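Local coordinates for 3-oxoacyl-[acyl-carrier-protein] synthase 3 (Micrococcus luteus NCTC 2665, PDB 4EWP) that probably catalyses the condensation of acetyl-CoA with malonyl-ACP that initiates fatty acid synthesis, working as a homodimer of the thiolase-like superfamily, at residues V17-A21 against E72-A77; P63-V67 against V148-R152. One frame throughout, in Å; residues are numbered along the deposited sequence.

Contact 1 (V17-A21 against E72-A77)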
ATOM      1  N   VAL A  17       7.637  -4.310  20.448  1.00 21.57           N
ATOM      2  CA  VAL A  17       7.295  -4.725  21.809  1.00 23.57           C
ATOM      3  C   VAL A  17       6.541  -6.050  21.886  1.00 24.62           C
ATOM      4  O   VAL A  17       6.218  -6.515  22.987  1.00 26.59           O
ATOM      5  CB  VAL A  17       6.517  -3.638  22.570  1.00 25.32           C
ATOM      6  CG1 VAL A  17       7.391  -2.418  22.742  1.00 27.46           C
ATOM      7  CG2 VAL A  17       5.215  -3.282  21.838  1.00 22.23           C
ATOM      8  N   ALA A  18       6.273  -6.659  20.729  1.00 21.88           N
ATOM      9  CA  ALA A  18       5.592  -7.953  20.709  1.00 21.28           C
ATOM     10  C   ALA A  18       5.490  -8.505  19.309  1.00 24.55           C
ATOM     11  O   ALA A  18       5.589  -7.760  18.325  1.00 17.92           O
ATOM     12  CB  ALA A  18       4.213  -7.840  21.317  1.00 23.81           C
ATOM     13  N   VAL A  19       5.302  -9.819  19.224  1.00 24.01           N
ATOM     14  CA  VAL A  19       5.069 -10.470  17.944  1.00 23.48           C
ATOM     15  C   VAL A  19       3.918 -11.468  18.055  1.00 22.90           C
ATOM     16  O   VAL A  19       3.750 -12.138  19.075  1.00 26.51           O
ATOM     17  CB  VAL A  19       6.352 -11.142  17.393  1.00 24.27           C
ATOM     18  CG1 VAL A  19       6.942 -12.112  18.408  1.00 23.13           C
ATOM     19  CG2 VAL A  19       6.067 -11.827  16.054  1.00 20.10           C
ATOM     20  N   GLY A  20       3.109 -11.535  17.006  1.00 18.93           N
ATOM     21  CA  GLY A  20       1.941 -12.387  16.986  1.00 19.80           C
ATOM     22  C   GLY A  20       1.920 -13.176  15.693  1.00 19.06           C
ATOM     23  O   GLY A  20       2.555 -12.796  14.719  1.00 18.32           O
ATOM     24  N   ALA A  21       1.190 -14.283  15.693  1.00 20.77           N
ATOM     25  CA  ALA A  21       1.220 -15.221  14.585  1.00 24.34           C
ATOM     26  C   ALA A  21      -0.152 -15.836  14.336  1.00 26.47           C
ATOM     27  O   ALA A  21      -0.923 -16.074  15.270  1.00 23.63           O
ATOM     28  CB  ALA A  21       2.246 -16.336  14.875  1.00 25.03           C
ATOM     29  N   GLU A  72      -2.878 -11.647  19.042  1.00 21.81           N
ATOM     30  CA  GLU A  72      -1.804 -12.230  19.851  1.00 26.43           C
ATOM     31  C   GLU A  72      -0.760 -11.178  20.231  1.00 27.39           C
ATOM     32  O   GLU A  72      -0.287 -11.129  21.373  1.00 30.22           O
ATOM     33  CB  GLU A  72      -1.116 -13.405  19.156  1.00 27.05           C
ATOM     34  CG  GLU A  72      -0.034 -13.994  20.035  1.00 32.95           C
ATOM     35  CD  GLU A  72       0.622 -15.217  19.458  1.00 34.00           C
ATOM     36  OE1 GLU A  72       0.330 -15.574  18.300  1.00 36.67           O
ATOM     37  OE2 GLU A  72       1.438 -15.818  20.178  1.00 36.59           O
ATOM     38  N   ALA A  73      -0.417 -10.329  19.270  1.00 23.15           N
ATOM     39  CA  ALA A  73       0.565  -9.274  19.494  1.00 24.43           C
ATOM     40  C   ALA A  73       0.062  -8.309  20.560  1.00 23.86           C
ATOM     41  O   ALA A  73       0.799  -7.913  21.460  1.00 28.55           O
ATOM     42  CB  ALA A  73       0.858  -8.531  18.195  1.00 18.71           C
ATOM     43  N   LEU A  74      -1.211  -7.952  20.460  1.00 24.42           N
ATOM     44  CA  LEU A  74      -1.820  -7.036  21.410  1.00 23.95           C
ATOM     45  C   LEU A  74      -1.763  -7.605  22.825  1.00 32.07           C
ATOM     46  O   LEU A  74      -1.390  -6.909  23.776  1.00 32.37           O
ATOM     47  CB  LEU A  74      -3.258  -6.765  21.011  1.00 18.47           C
ATOM     48  CG  LEU A  74      -3.434  -5.713  19.920  1.00 22.67           C
ATOM     49  CD1 LEU A  74      -4.893  -5.659  19.443  1.00 22.86           C
ATOM     50  CD2 LEU A  74      -2.965  -4.337  20.418  1.00 17.94           C
ATOM     51  N   GLU A  75      -2.131  -8.878  22.958  1.00 34.22           N
ATOM     52  CA  GLU A  75      -2.120  -9.552  24.256  1.00 32.36           C
ATOM     53  C   GLU A  75      -0.700  -9.635  24.862  1.00 28.74           C
ATOM     54  O   GLU A  75      -0.491  -9.374  26.055  1.00 29.72           O
ATOM     55  CB  GLU A  75      -2.751 -10.939  24.137  1.00 39.22           C
ATOM     56  CG  GLU A  75      -2.730 -11.725  25.441  1.00 56.37           C
ATOM     57  CD  GLU A  75      -3.160 -13.176  25.276  1.00 70.44           C
ATOM     58  OE1 GLU A  75      -2.974 -13.727  24.166  1.00 75.93           O
ATOM     59  OE2 GLU A  75      -3.676 -13.765  26.256  1.00 72.32           O
ATOM     60  N   ARG A  76       0.277  -9.987  24.035  1.00 23.52           N
ATOM     61  CA  ARG A  76       1.665 -10.064  24.494  1.00 25.56           C
ATOM     62  C   ARG A  76       2.263  -8.712  24.849  1.00 25.22           C
ATOM     63  O   ARG A  76       3.169  -8.636  25.660  1.00 24.49           O
ATOM     64  CB  ARG A  76       2.540 -10.722  23.437  1.00 25.66           C
ATOM     65  CG  ARG A  76       2.368 -12.220  23.329  1.00 28.82           C
ATOM     66  CD  ARG A  76       3.316 -12.725  22.280  1.00 39.05           C
ATOM     67  NE  ARG A  76       3.209 -14.159  22.115  1.00 50.26           N
ATOM     68  CZ  ARG A  76       4.190 -14.914  21.643  1.00 55.67           C
ATOM     69  NH1 ARG A  76       5.342 -14.351  21.301  1.00 56.18           N
ATOM     70  NH2 ARG A  76       4.023 -16.224  21.522  1.00 55.40           N
ATOM     71  N   ALA A  77       1.759  -7.649  24.223  1.00 23.28           N
ATOM     72  CA  ALA A  77       2.209  -6.297  24.525  1.00 20.22           C
ATOM     73  C   ALA A  77       1.485  -5.697  25.747  1.00 24.06           C
ATOM     74  O   ALA A  77       1.829  -4.608  26.215  1.00 24.20           O
ATOM     75  CB  ALA A  77       2.028  -5.401  23.288  1.00 20.76           C
TER
HETATM   76  O   HOH W   1       5.681  -9.042  24.520  1.00 47.64           O
HETATM   77  O   HOH W   2       6.188 -11.138  21.893  1.00 24.88           O
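Val17 opens the strand side of this contact, its CG2 lying 4.1 Å from Ala77 CB, while a water donates to both Val17 O and Arg76 O. Ala18 points at the helix, into the hollow lined by Ala73 O, Arg76 CB and Ala77, with its CB 3.4 Å from Ala73 O and 3.8 Å from Ala77 CB. The CA-to-CB bond of Val19 points away and its side chain packs on Leu320, yet Val19 O meets Arg76 CD at 3.3 Å. At Gly20 the backbones come closest, Gly20 CA to Ala73 CA 4.2 Å; a CB here would clash with Ala73 N. Ala21 N donates to Glu72 OE1 (3.0 Å); Glu72 OE2 makes a salt bridge with Arg76 NH2 (2.9 Å) and a hydrogen bond with His317 of helix 311-322. Away from the annotated sites of this layered thiolase fold, glycine and alanines thus let a helix pack closely on strand 13-22, outermost in its sheet within this chain, while Glu72 satisfies a strand NH.

Contact 2 (P63-V67 against V148-R152)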
ATOM      1  N   PRO A  63      -8.116 -10.880   6.139  1.00 25.28           N
ATOM      2  CA  PRO A  63      -8.509 -10.176   7.369  1.00 24.69           C
ATOM      3  C   PRO A  63      -8.659 -11.082   8.592  1.00 24.85           C
ATOM      4  O   PRO A  63      -8.331 -10.650   9.694  1.00 21.49           O
ATOM      5  CB  PRO A  63      -9.866  -9.551   7.002  1.00 25.46           C
ATOM      6  CG  PRO A  63      -9.785  -9.355   5.506  1.00 28.37           C
ATOM      7  CD  PRO A  63      -9.022 -10.576   5.013  1.00 27.22           C
ATOM      8  N   VAL A  64      -9.169 -12.299   8.404  1.00 23.04           N
ATOM      9  CA  VAL A  64      -9.272 -13.244   9.496  1.00 22.20           C
ATOM     10  C   VAL A  64      -7.890 -13.556  10.086  1.00 26.52           C
ATOM     11  O   VAL A  64      -7.682 -13.454  11.299  1.00 26.91           O
ATOM     12  CB  VAL A  64      -9.967 -14.535   9.046  1.00 24.44           C
ATOM     13  CG1 VAL A  64      -9.732 -15.660  10.056  1.00 22.75           C
ATOM     14  CG2 VAL A  64     -11.454 -14.277   8.890  1.00 22.30           C
ATOM     15  N   MET A  65      -6.949 -13.918   9.220  1.00 23.07           N
ATOM     16  CA  MET A  65      -5.592 -14.260   9.646  1.00 23.14           C
ATOM     17  C   MET A  65      -4.877 -13.049  10.266  1.00 26.03           C
ATOM     18  O   MET A  65      -4.224 -13.179  11.306  1.00 22.38           O
ATOM     19  CB  MET A  65      -4.779 -14.840   8.473  1.00 19.40           C
ATOM     20  CG  MET A  65      -5.366 -16.159   7.914  1.00 18.42           C
ATOM     21  SD  MET A  65      -4.189 -17.026   6.863  1.00 25.08           S
ATOM     22  CE  MET A  65      -4.193 -16.012   5.378  1.00 19.67           C
ATOM     23  N   ALA A  66      -5.016 -11.877   9.637  1.00 19.59           N
ATOM     24  CA  ALA A  66      -4.366 -10.674  10.138  1.00 18.03           C
ATOM     25  C   ALA A  66      -4.846 -10.356  11.547  1.00 19.20           C
ATOM     26  O   ALA A  66      -4.071  -9.937  12.407  1.00 19.55           O
ATOM     27  CB  ALA A  66      -4.626  -9.489   9.196  1.00 19.31           C
ATOM     28  N   VAL A  67      -6.133 -10.561  11.780  1.00 20.17           N
ATOM     29  CA  VAL A  67      -6.737 -10.220  13.060  1.00 23.79           C
ATOM     30  C   VAL A  67      -6.235 -11.121  14.188  1.00 25.31           C
ATOM     31  O   VAL A  67      -5.907 -10.646  15.281  1.00 25.79           O
ATOM     32  CB  VAL A  67      -8.286 -10.249  12.959  1.00 18.80           C
ATOM     33  CG1 VAL A  67      -8.952 -10.402  14.335  1.00 21.08           C
ATOM     34  CG2 VAL A  67      -8.766  -9.011  12.254  1.00 20.44           C
ATOM     35  N   VAL A 148       1.318  -5.809  10.076  1.00 16.78           N
ATOM     36  CA  VAL A 148       0.919  -7.169   9.788  1.00 18.50           C
ATOM     37  C   VAL A 148       1.394  -7.559   8.403  1.00 15.82           C
ATOM     38  O   VAL A 148       1.036  -6.919   7.415  1.00 16.04           O
ATOM     39  CB  VAL A 148      -0.617  -7.340   9.854  1.00 19.50           C
ATOM     40  CG1 VAL A 148      -0.981  -8.784   9.581  1.00 19.25           C
ATOM     41  CG2 VAL A 148      -1.117  -6.964  11.224  1.00 21.52           C
ATOM     42  N   GLY A 149       2.212  -8.602   8.323  1.00 15.03           N
ATOM     43  CA  GLY A 149       2.556  -9.182   7.037  1.00 11.82           C
ATOM     44  C   GLY A 149       1.623 -10.363   6.885  1.00 20.54           C
ATOM     45  O   GLY A 149       1.586 -11.220   7.771  1.00 20.31           O
ATOM     46  N   VAL A 150       0.851 -10.413   5.800  1.00 17.81           N
ATOM     47  CA  VAL A 150      -0.199 -11.433   5.685  1.00 13.15           C
ATOM     48  C   VAL A 150      -0.518 -11.747   4.229  1.00 22.03           C
ATOM     49  O   VAL A 150      -0.562 -10.854   3.392  1.00 20.21           O
ATOM     50  CB  VAL A 150      -1.494 -11.019   6.463  1.00 20.04           C
ATOM     51  CG1 VAL A 150      -1.947  -9.607   6.088  1.00 19.89           C
ATOM     52  CG2 VAL A 150      -2.621 -12.024   6.248  1.00 14.11           C
ATOM     53  N   GLU A 151      -0.713 -13.025   3.924  1.00 21.43           N
ATOM     54  CA  GLU A 151      -0.963 -13.447   2.558  1.00 22.87           C
ATOM     55  C   GLU A 151      -1.781 -14.724   2.529  1.00 23.59           C
ATOM     56  O   GLU A 151      -1.575 -15.633   3.339  1.00 24.38           O
ATOM     57  CB  GLU A 151       0.361 -13.734   1.829  1.00 26.12           C
ATOM     58  CG  GLU A 151       1.400 -12.613   1.810  1.00 22.11           C
ATOM     59  CD  GLU A 151       1.081 -11.511   0.820  1.00 24.23           C
ATOM     60  OE1 GLU A 151      -0.068 -11.422   0.354  1.00 20.85           O
ATOM     61  OE2 GLU A 151       1.988 -10.718   0.506  1.00 29.06           O
ATOM     62  N   ARG A 152      -2.706 -14.805   1.586  1.00 23.03           N
ATOM     63  CA  ARG A 152      -3.229 -16.101   1.194  1.00 24.43           C
ATOM     64  C   ARG A 152      -2.738 -16.345  -0.231  1.00 23.85           C
ATOM     65  O   ARG A 152      -3.489 -16.215  -1.201  1.00 25.59           O
ATOM     66  CB  ARG A 152      -4.764 -16.189   1.311  1.00 23.39           C
ATOM     67  CG  ARG A 152      -5.277 -17.651   1.202  1.00 23.41           C
ATOM     68  CD  ARG A 152      -6.698 -17.848   1.718  1.00 22.42           C
ATOM     69  NE  ARG A 152      -7.687 -17.143   0.912  1.00 23.92           N
ATOM     70  CZ  ARG A 152      -8.975 -17.022   1.226  1.00 30.36           C
ATOM     71  NH1 ARG A 152      -9.456 -17.555   2.350  1.00 26.96           N
ATOM     72  NH2 ARG A 152      -9.786 -16.346   0.418  1.00 29.99           N
TER
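Helix 63-67 lies over strand 148-152 at an axis separation of 8.2 Å, running roughly against it at 147°, and the two meet mainly through apolar side chains, with no hydrogen bond between them. The small bump is Ala66: its CB drops between two valines of the strand, 3.7 Å from Val148 CG1 and 4.1 Å from Val150 CG1. These valines, two residues apart, both point to the helix, and with Gly149 between them making no contact with 63-67 they leave a shallow apolar notch that Ala66 CB fills. Met65 is the long bump. Its CB rests 4.2 Å from Val150 CG2, and its side chain then runs past that valine so that CE lies 3.3 Å from Glu151 O and 4.1 Å from Arg152 CB. Ala172 of the adjacent strand 170-180 also borders Met65, and Val105 of helix 101-108 packs on Ala66. Glu151 turns from the helix to the other face, where OE1 hydrogen-bonds Thr93; its side chain lies about 6 Å from that of Cys123, a predicted active-site residue. A helix layered on one face of a mixed sheet, with the probable active site beyond the other, is characteristic of the layered alpha/beta thiolase fold.

Both contacts belong to helix 62-76 and to one mixed five-stranded sheet, their centres 14 Å apart and their nearest atoms about 5 Å apart without touching. Contact 2 uses the beginning of the helix and contact 1 its C-terminal part, so the helix lies obliquely across the sheet, from the inner strand 144-152 to strand 13-22, outermost within the chain, with strand 170-180 between them. Along the sequence the segments alternate: 17-21, 63-67, 72-77, 148-152. Helix 62-76 therefore covers one face of the sheet, linking an early outer strand to the later inner strand whose Glu151 lies near predicted active-site residues. Contact 2 is buried, whereas contact 1 is partly buried and distant from those sites.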